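Local coordinates for aminopeptidase (Aneurinibacillus sp., PDB 2EK9), which probably acts as a zinc-dependent aminopeptidase of the M28 family, removing residues from the amino termini of peptides, at residues D221-G226 / R293-F298. Numbering follows the deposited sequence.
Sequences DIIIIG and RTIGMF
Ile295 holds CG1 in the cramped rotamer between its backbone N and carbonyl carbon (chi1 61°), which brings the end of its side chain back over Ile223, with Ile295 CG1 3.6 Å from Ile223 CG1. The other branch of Ile223 reaches the Phe298 ring obliquely, CG2 lying 4.0 Å from CD2, while the edge of that ring points at Ile224 O. Putting an alanine in place of Ile223 would probably open a gap between Ile295 and Phe298, leaving both without their shared apolar neighbour. Met297 extends CG away from its backbone N (chi1 -175°), laying it against Ile224 CB at 3.6 Å before the chain bends off. Where the two strands begin, Ile222 CD1 lies over one face of the guanidinium of Arg293, the residue just before strand 294-300, 3.7 Å from NH1, and that group is fixed by a salt bridge to Asp289 and a bond to Asn220 O. The strands run parallel, with Ile295 as an extra residue, a beta bulge, between Thr294 and Gly296. Beyond it the hydrogen bonds are nearly straight: Ile224 N donates to Gly296 O at 2.9 Å (170°), and Phe298 N to Ile224 O at 2.7 Å. Strand 222-228 also pairs with strand 263-269, and both segments lead toward the zinc ligands His228 and Asp301. Helix 382-400 covers the face carrying Ile223, Ile225 and Phe298, and helix 348-352 meets Met297 on the other.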
loop_
_atom_site.group_PDB
_atom_site.type_symbol
_atom_site.label_atom_id
_atom_site.label_comp_id
_atom_site.label_asym_id
_atom_site.label_seq_id
_atom_site.Cartn_x
_atom_site.Cartn_y
_atom_site.Cartn_z
ATOM N N ASP A 221 -5.158 -8.261 -26.082
ATOM C CA ASP A 221 -5.480 -7.686 -24.780
ATOM C C ASP A 221 -4.578 -8.226 -23.680
ATOM O O ASP A 221 -4.068 -9.342 -23.768
ATOM C CB ASP A 221 -6.931 -7.987 -24.389
ATOM C CG ASP A 221 -7.941 -7.275 -25.261
ATOM O OD1 ASP A 221 -7.559 -6.340 -25.994
ATOM O OD2 ASP A 221 -9.130 -7.647 -25.197
ATOM N N ILE A 222 -4.400 -7.425 -22.637
ATOM C CA ILE A 222 -3.589 -7.800 -21.489
ATOM C C ILE A 222 -4.357 -7.488 -20.203
ATOM O O ILE A 222 -5.037 -6.461 -20.101
ATOM C CB ILE A 222 -2.263 -6.996 -21.432
ATOM C CG1 ILE A 222 -1.403 -7.281 -22.662
ATOM C CG2 ILE A 222 -1.501 -7.342 -20.160
ATOM C CD1 ILE A 222 -0.166 -6.389 -22.748
ATOM N N ILE A 223 -4.258 -8.388 -19.231
ATOM C CA ILE A 223 -4.882 -8.175 -17.933
ATOM C C ILE A 223 -3.820 -8.443 -16.869
ATOM O O ILE A 223 -3.095 -9.429 -16.950
ATOM C CB ILE A 223 -6.081 -9.116 -17.682
ATOM C CG1 ILE A 223 -7.284 -8.669 -18.519
ATOM C CG2 ILE A 223 -6.425 -9.118 -16.194
ATOM C CD1 ILE A 223 -8.575 -9.424 -18.210
ATOM N N ILE A 224 -3.734 -7.549 -15.888
ATOM C CA ILE A 224 -2.768 -7.671 -14.801
ATOM C C ILE A 224 -3.491 -8.001 -13.501
ATOM O O ILE A 224 -4.510 -7.386 -13.172
ATOM C CB ILE A 224 -1.988 -6.342 -14.572
ATOM C CG1 ILE A 224 -1.222 -5.937 -15.838
ATOM C CG2 ILE A 224 -1.020 -6.498 -13.391
ATOM C CD1 ILE A 224 0.007 -6.758 -16.107
ATOM N N ILE A 225 -2.969 -8.991 -12.781
ATOM C CA ILE A 225 -3.512 -9.391 -11.489
ATOM C C ILE A 225 -2.337 -9.252 -10.533
ATOM O O ILE A 225 -1.309 -9.928 -10.694
ATOM C CB ILE A 225 -3.986 -10.865 -11.463
ATOM C CG1 ILE A 225 -5.070 -11.110 -12.521
ATOM C CG2 ILE A 225 -4.538 -11.200 -10.084
ATOM C CD1 ILE A 225 -4.533 -11.353 -13.921
ATOM N N GLY A 226 -2.475 -8.373 -9.549
ATOM C CA GLY A 226 -1.382 -8.165 -8.618
ATOM C C GLY A 226 -1.690 -8.164 -7.133
ATOM O O GLY A 226 -2.849 -8.193 -6.700
ATOM N N ARG A 293 -2.901 -1.623 -24.542
ATOM C CA ARG A 293 -3.505 -2.949 -24.668
ATOM C C ARG A 293 -3.927 -3.564 -23.331
ATOM O O ARG A 293 -4.561 -4.622 -23.306
ATOM C CB ARG A 293 -2.550 -3.912 -25.373
ATOM C CG ARG A 293 -2.284 -3.582 -26.826
ATOM C CD ARG A 293 -1.510 -4.702 -27.498
ATOM N NE ARG A 293 -0.147 -4.829 -26.994
ATOM C CZ ARG A 293 0.360 -5.939 -26.467
ATOM N NH1 ARG A 293 -0.388 -7.029 -26.363
ATOM N NH2 ARG A 293 1.622 -5.965 -26.059
ATOM N N THR A 294 -3.572 -2.923 -22.220
ATOM C CA THR A 294 -3.948 -3.465 -20.917
ATOM C C THR A 294 -5.376 -3.033 -20.594
ATOM O O THR A 294 -5.622 -1.889 -20.210
ATOM C CB THR A 294 -2.975 -2.994 -19.815
ATOM O OG1 THR A 294 -1.652 -3.453 -20.126
ATOM C CG2 THR A 294 -3.392 -3.560 -18.451
ATOM N N ILE A 295 -6.320 -3.958 -20.757
ATOM C CA ILE A 295 -7.726 -3.652 -20.522
ATOM C C ILE A 295 -8.109 -3.561 -19.052
ATOM O O ILE A 295 -9.178 -3.047 -18.716
ATOM C CB ILE A 295 -8.649 -4.674 -21.235
ATOM C CG1 ILE A 295 -8.402 -6.089 -20.708
ATOM C CG2 ILE A 295 -8.392 -4.633 -22.737
ATOM C CD1 ILE A 295 -9.338 -7.129 -21.320
ATOM N N GLY A 296 -7.233 -4.038 -18.174
ATOM C CA GLY A 296 -7.539 -3.972 -16.758
ATOM C C GLY A 296 -6.480 -4.511 -15.816
ATOM O O GLY A 296 -5.714 -5.414 -16.161
ATOM N N MET A 297 -6.436 -3.939 -14.618
ATOM C CA MET A 297 -5.501 -4.373 -13.587
ATOM C C MET A 297 -6.285 -4.604 -12.295
ATOM O O MET A 297 -6.972 -3.709 -11.795
ATOM C CB MET A 297 -4.396 -3.328 -13.389
ATOM C CG MET A 297 -3.275 -3.731 -12.417
ATOM S SD MET A 297 -3.698 -3.434 -10.691
ATOM C CE MET A 297 -3.911 -1.743 -10.754
ATOM N N PHE A 298 -6.202 -5.831 -11.784
ATOM C CA PHE A 298 -6.886 -6.232 -10.559
ATOM C C PHE A 298 -5.869 -6.297 -9.416
ATOM O O PHE A 298 -4.930 -7.095 -9.474
ATOM C CB PHE A 298 -7.508 -7.628 -10.730
ATOM C CG PHE A 298 -8.650 -7.691 -11.713
ATOM C CD1 PHE A 298 -9.951 -7.921 -11.268
ATOM C CD2 PHE A 298 -8.426 -7.546 -13.080
ATOM C CE1 PHE A 298 -11.011 -8.009 -12.167
ATOM C CE2 PHE A 298 -9.483 -7.631 -13.992
ATOM C CZ PHE A 298 -10.777 -7.863 -13.534
#